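Local structure of UDP-N-acetylenolpyruvoylglucosamine reductase (Listeria monocytogenes, 3TX1) at residues 247-250 and 251-254. The protein catalyses the NADPH-dependent, FAD-assisted reduction of UDP-N-acetylenolpyruvoylglucosamine to UDP-N-acetylmuramate in the pathway that builds peptidoglycan for the cell wall. Numbering follows the deposited sequence.
With SO4 (sulfate ion), chain F.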
loop_
_atom_site.group_PDB
_atom_site.type_symbol
_atom_site.label_atom_id
_atom_site.label_comp_id
_atom_site.label_asym_id
_atom_site.label_seq_id
_atom_site.Cartn_x
_atom_site.Cartn_y
_atom_site.Cartn_z
ATOM N N LYS A 247 0.224 -11.871 8.526
ATOM C CA LYS A 247 0.665 -12.856 7.544
ATOM C C LYS A 247 -0.011 -14.172 7.918
ATOM O O LYS A 247 -0.513 -14.329 9.022
ATOM C CB LYS A 247 2.188 -13.022 7.587
ATOM C CG LYS A 247 2.936 -11.703 7.548
ATOM C CD LYS A 247 4.451 -11.864 7.547
ATOM C CE LYS A 247 5.131 -10.520 7.280
ATOM N NZ LYS A 247 6.570 -10.664 6.917
ATOM N N ARG A 248 -0.032 -15.138 7.022
ATOM C CA ARG A 248 -0.681 -16.390 7.376
ATOM C C ARG A 248 0.329 -17.319 8.093
ATOM O O ARG A 248 1.370 -17.678 7.529
ATOM C CB ARG A 248 -1.333 -17.033 6.147
ATOM C CG ARG A 248 -2.246 -18.218 6.444
ATOM C CD ARG A 248 -2.566 -19.024 5.181
ATOM N NE ARG A 248 -3.734 -18.611 4.363
ATOM C CZ ARG A 248 -3.844 -17.503 3.615
ATOM N NH1 ARG A 248 -2.895 -16.569 3.620
ATOM N NH2 ARG A 248 -4.948 -17.298 2.894
ATOM N N PRO A 249 -0.005 -17.711 9.319
ATOM C CA PRO A 249 0.824 -18.651 10.080
ATOM C C PRO A 249 0.792 -20.040 9.451
ATOM O O PRO A 249 -0.273 -20.512 9.051
ATOM C CB PRO A 249 0.146 -18.677 11.450
ATOM C CG PRO A 249 -1.280 -18.354 11.165
ATOM C CD PRO A 249 -1.257 -17.380 10.021
ATOM N N PRO A 250 1.951 -20.683 9.366
ATOM C CA PRO A 250 2.061 -22.008 8.747
ATOM C C PRO A 250 0.801 -22.820 9.035
ATOM O O PRO A 250 0.510 -23.120 10.193
ATOM C CB PRO A 250 3.307 -22.597 9.413
ATOM C CG PRO A 250 4.133 -21.410 9.770
ATOM C CD PRO A 250 3.156 -20.327 10.136
ATOM N N GLY A 251 0.068 -23.174 7.983
ATOM C CA GLY A 251 -1.066 -24.073 8.092
ATOM C C GLY A 251 -2.201 -23.654 9.000
ATOM O O GLY A 251 -2.793 -24.461 9.704
ATOM N N HIS A 252 -2.509 -22.371 8.983
ATOM C CA HIS A 252 -3.560 -21.857 9.794
ATOM C C HIS A 252 -4.085 -20.734 9.045
ATOM O O HIS A 252 -3.371 -20.128 8.252
ATOM C CB HIS A 252 -2.986 -21.298 11.054
ATOM C CG HIS A 252 -3.044 -22.231 12.211
ATOM N ND1 HIS A 252 -4.178 -22.742 12.655
ATOM C CD2 HIS A 252 -2.050 -22.706 13.035
ATOM C CE1 HIS A 252 -3.928 -23.523 13.703
ATOM N NE2 HIS A 252 -2.628 -23.497 13.933
ATOM N N PHE A 253 -5.321 -20.374 9.289
ATOM C CA PHE A 253 -5.756 -19.121 8.714
ATOM C C PHE A 253 -5.706 -18.066 9.798
ATOM O O PHE A 253 -6.038 -18.347 10.945
ATOM C CB PHE A 253 -7.116 -19.254 8.032
ATOM C CG PHE A 253 -6.999 -19.786 6.655
ATOM C CD1 PHE A 253 -6.985 -21.147 6.427
ATOM C CD2 PHE A 253 -6.800 -18.927 5.587
ATOM C CE1 PHE A 253 -6.815 -21.647 5.149
ATOM C CE2 PHE A 253 -6.626 -19.420 4.307
ATOM C CZ PHE A 253 -6.632 -20.782 4.087
ATOM N N ALA A 254 -5.206 -16.884 9.467
ATOM C CA ALA A 254 -5.192 -15.794 10.435
ATOM C C ALA A 254 -6.597 -15.603 11.010
ATOM O O ALA A 254 -6.831 -15.760 12.222
ATOM C CB ALA A 254 -4.755 -14.524 9.762
HETATM S S SO4 F . -7.018 -15.388 6.309
HETATM O O1 SO4 F . -7.191 -15.098 4.866
HETATM O O2 SO4 F . -8.220 -16.094 6.824
HETATM O O3 SO4 F . -5.809 -16.218 6.538
HETATM O O4 SO4 F . -6.843 -14.109 7.042
#
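Pro249 and His252 open and close a type II beta turn with Pro250 and Gly251 at its corners, and across its mouth the amide N of His252 makes a weak, bent hydrogen bond to O of Pro249 (2.9 Å, 124°). Gly251 supplies the positive phi that a type II turn needs at its third position. Beside the bond, the Pro249 ring and the His252 side chain cross at about a right angle, CG of the proline 3.4 Å from CB of the histidine; both residues also pack on Leu257 of helix 254-260. The turn reverses the chain and brings Arg248, just before it, alongside Phe253, just after it, with both side chains running in the same direction. CD of Arg248 sits over one face of the phenyl ring, toward its rim, while the bend at chi3 (-88°) swings the guanidinium round so that Phe253 CE2 meets its edge, the two planes 71° apart. A sulfate ion, probably from the crystallisation liquor, lies beside this pair, with O3 over the centre of the guanidinium, 3.7 Å above its plane. Phe253 is the N-cap of helix 254-260, whose positive end would probably favour the anion. The loop borders the presumed active site: Lys247 touches Glu314, a predicted catalytic residue. At the first turn of the helix, N of Ala254 gives O3 of the sulfate a weak hydrogen bond of 3.1 Å.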